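Local structure of hypothetical protein VC0714 (Vibrio cholerae O1 biovar eltor str. N16961, 1U9D) at residues 16-22 against 69-75. The protein is of unknown function but carries a DUF1904 domain, whose sequence family is grouped with the MIF (macrophage migration inhibitory factor) clan. Residues are numbered along the deposited sequence; the frame is centred on the assembly and turned at random.
Sequences MPHLRFR and MVEVLWF
Central strands 18-22 and 69-74 pair antiparallel in the four-stranded mixed sheet of an alpha/beta fold consistent with the MIF clan. Strands 52-55 and 104-109 flank them; helices 26-44 and 79-97 cover one face. The axes approach to 4.6 Å at 160°; both strands are extended, unlike M16 (phi/psi 47/61) and F75 (-81/-11). H18/L73, R20/E71 and R22/M69 are hydrogen-bonded pairs: H18 N–L73 O 2.9 Å, L73 N–H18 O 3.0 Å; R20 N–E71 O 2.8 Å, E71 N–R20 O 2.9 Å; R22 N–M69 O 2.8 Å, M69 N–R22 O 3.0 Å. The non-hydrogen-bonded pairs L19/V72 and F21/V70 (CA-CA 4.7 Å) point buried side chains under the helices; L19 CG lies 4.2 Å from V72 CG2, F21 CD1 3.8 Å from V70 CG2. M16 CG, before strand 18-22, lies 3.6 Å from F75 CE2, after strand 69-74. The opposite face (H18, R20, R22, M69, E71, L73) is mixed, largely polar: H18 ND1 is hydrogen-bonded to T52 OG1, and L73 CD1 lies over the R20 guanidinium, 3.6 Å from R20 NE. Diagonally, R22 and E71 (both chi1 m) form a salt bridge, R22 NE (weak hydrogen bond) and R22 NH2 each 3.0 Å from E71 OE1.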
loop_
_atom_site.group_PDB
_atom_site.type_symbol
_atom_site.label_atom_id
_atom_site.label_comp_id
_atom_site.label_asym_id
_atom_site.label_seq_id
_atom_site.Cartn_x
_atom_site.Cartn_y
_atom_site.Cartn_z
HETATM N N MSE A 16 1.169 11.319 4.186
HETATM C CA MSE A 16 0.576 12.633 4.483
HETATM C C MSE A 16 1.281 13.815 3.757
HETATM O O MSE A 16 1.832 14.709 4.406
HETATM C CB MSE A 16 0.596 12.891 5.977
HETATM C CG MSE A 16 -0.248 11.916 6.770
HETATM SE SE MSE A 16 -2.111 12.486 6.738
HETATM C CE MSE A 16 -2.051 13.703 8.319
ATOM N N PRO A 17 1.279 13.790 2.435
ATOM C CA PRO A 17 2.050 14.759 1.658
ATOM C C PRO A 17 1.348 16.114 1.624
ATOM O O PRO A 17 0.149 16.181 1.388
ATOM C CB PRO A 17 2.101 14.151 0.245
ATOM C CG PRO A 17 1.198 12.959 0.259
ATOM C CD PRO A 17 0.514 12.874 1.575
ATOM N N HIS A 18 2.106 17.160 1.893
ATOM C CA HIS A 18 1.694 18.534 1.714
ATOM C C HIS A 18 2.504 19.081 0.543
ATOM O O HIS A 18 3.714 19.161 0.646
ATOM C CB HIS A 18 2.017 19.337 2.980
ATOM C CG HIS A 18 1.510 18.713 4.245
ATOM N ND1 HIS A 18 0.286 19.030 4.795
ATOM C CD2 HIS A 18 2.058 17.781 5.061
ATOM C CE1 HIS A 18 0.101 18.313 5.892
ATOM N NE2 HIS A 18 1.161 17.548 6.074
ATOM N N LEU A 19 1.851 19.424 -0.561
ATOM C CA LEU A 19 2.529 19.928 -1.747
ATOM C C LEU A 19 2.462 21.431 -1.733
ATOM O O LEU A 19 1.365 21.992 -1.618
ATOM C CB LEU A 19 1.860 19.422 -3.001
ATOM C CG LEU A 19 2.192 17.963 -3.326
ATOM C CD1 LEU A 19 1.370 17.028 -2.478
ATOM C CD2 LEU A 19 1.953 17.742 -4.802
ATOM N N ARG A 20 3.605 22.078 -1.901
ATOM C CA ARG A 20 3.686 23.526 -1.908
ATOM C C ARG A 20 4.218 23.990 -3.255
ATOM O O ARG A 20 5.277 23.558 -3.663
ATOM C CB ARG A 20 4.590 24.006 -0.801
ATOM C CG ARG A 20 4.111 23.616 0.536
ATOM C CD ARG A 20 4.952 24.156 1.665
ATOM N NE ARG A 20 4.332 23.772 2.919
ATOM C CZ ARG A 20 4.883 23.910 4.114
ATOM N NH1 ARG A 20 6.097 24.413 4.244
ATOM N NH2 ARG A 20 4.200 23.505 5.175
ATOM N N PHE A 21 3.460 24.836 -3.940
ATOM C CA PHE A 21 3.773 25.255 -5.279
ATOM C C PHE A 21 4.372 26.634 -5.232
ATOM O O PHE A 21 3.716 27.564 -4.772
ATOM C CB PHE A 21 2.487 25.259 -6.100
ATOM C CG PHE A 21 1.936 23.893 -6.343
ATOM C CD1 PHE A 21 2.332 23.167 -7.450
ATOM C CD2 PHE A 21 1.081 23.311 -5.436
ATOM C CE1 PHE A 21 1.855 21.861 -7.669
ATOM C CE2 PHE A 21 0.606 22.013 -5.640
ATOM C CZ PHE A 21 0.995 21.296 -6.777
ATOM N N ARG A 22 5.607 26.763 -5.694
ATOM C CA ARG A 22 6.344 28.015 -5.653
ATOM C C ARG A 22 6.735 28.415 -7.068
ATOM O O ARG A 22 7.088 27.555 -7.875
ATOM C CB ARG A 22 7.652 27.846 -4.900
ATOM C CG ARG A 22 7.563 27.261 -3.543
ATOM C CD ARG A 22 8.769 27.634 -2.676
ATOM N NE ARG A 22 8.414 27.240 -1.351
ATOM C CZ ARG A 22 8.261 28.049 -0.330
ATOM N NH1 ARG A 22 8.502 29.348 -0.426
ATOM N NH2 ARG A 22 7.889 27.529 0.807
HETATM N N MSE A 69 8.860 25.333 -8.738
HETATM C CA MSE A 69 9.274 24.330 -7.777
HETATM C C MSE A 69 8.096 23.835 -6.974
HETATM O O MSE A 69 7.256 24.637 -6.582
HETATM C CB MSE A 69 10.275 24.873 -6.796
HETATM C CG MSE A 69 10.710 23.818 -5.771
HETATM SE SE MSE A 69 11.803 24.618 -4.433
HETATM C CE MSE A 69 13.562 24.268 -5.287
ATOM N N VAL A 70 8.079 22.530 -6.720
ATOM C CA VAL A 70 7.084 21.927 -5.860
ATOM C C VAL A 70 7.864 21.301 -4.714
ATOM O O VAL A 70 8.764 20.490 -4.953
ATOM C CB VAL A 70 6.291 20.842 -6.575
ATOM C CG1 VAL A 70 5.252 20.225 -5.625
ATOM C CG2 VAL A 70 5.645 21.401 -7.832
ATOM N N GLU A 71 7.552 21.713 -3.496
ATOM C CA GLU A 71 8.125 21.141 -2.302
ATOM C C GLU A 71 7.102 20.149 -1.798
ATOM O O GLU A 71 5.911 20.463 -1.788
ATOM C CB GLU A 71 8.326 22.189 -1.232
ATOM C CG GLU A 71 9.495 23.127 -1.423
ATOM C CD GLU A 71 9.555 24.158 -0.310
ATOM O OE1 GLU A 71 8.481 24.638 0.111
ATOM O OE2 GLU A 71 10.661 24.463 0.160
ATOM N N VAL A 72 7.554 18.969 -1.400
ATOM C CA VAL A 72 6.651 17.932 -0.875
ATOM C C VAL A 72 7.121 17.687 0.536
ATOM O O VAL A 72 8.238 17.222 0.755
ATOM C CB VAL A 72 6.701 16.663 -1.681
ATOM C CG1 VAL A 72 5.806 15.588 -1.085
ATOM C CG2 VAL A 72 6.309 16.927 -3.131
ATOM N N LEU A 73 6.315 18.068 1.512
ATOM C CA LEU A 73 6.646 17.801 2.891
ATOM C C LEU A 73 5.883 16.548 3.261
ATOM O O LEU A 73 4.670 16.494 3.090
ATOM C CB LEU A 73 6.260 18.945 3.795
ATOM C CG LEU A 73 7.176 20.144 3.595
ATOM C CD1 LEU A 73 6.610 21.052 2.543
ATOM C CD2 LEU A 73 7.395 20.880 4.934
ATOM N N TRP A 74 6.590 15.515 3.689
ATOM C CA TRP A 74 5.905 14.241 3.931
ATOM C C TRP A 74 6.637 13.348 4.904
ATOM O O TRP A 74 7.714 13.677 5.305
ATOM C CB TRP A 74 5.684 13.530 2.598
ATOM C CG TRP A 74 6.923 12.952 1.950
ATOM C CD1 TRP A 74 8.238 13.246 2.219
ATOM C CD2 TRP A 74 6.943 11.988 0.901
ATOM N NE1 TRP A 74 9.065 12.498 1.414
ATOM C CE2 TRP A 74 8.291 11.713 0.600
ATOM C CE3 TRP A 74 5.945 11.314 0.188
ATOM C CZ2 TRP A 74 8.663 10.804 -0.376
ATOM C CZ3 TRP A 74 6.313 10.408 -0.775
ATOM C CH2 TRP A 74 7.662 10.167 -1.054
ATOM N N PHE A 75 6.063 12.207 5.272
ATOM C CA PHE A 75 6.769 11.269 6.165
ATOM C C PHE A 75 7.788 10.387 5.482
ATOM O O PHE A 75 8.562 9.676 6.155
ATOM C CB PHE A 75 5.774 10.355 6.888
ATOM C CG PHE A 75 4.873 11.067 7.841
ATOM C CD1 PHE A 75 5.361 12.032 8.674
ATOM C CD2 PHE A 75 3.523 10.722 7.935
ATOM C CE1 PHE A 75 4.530 12.680 9.583
ATOM C CE2 PHE A 75 2.688 11.353 8.849
ATOM C CZ PHE A 75 3.181 12.341 9.653
#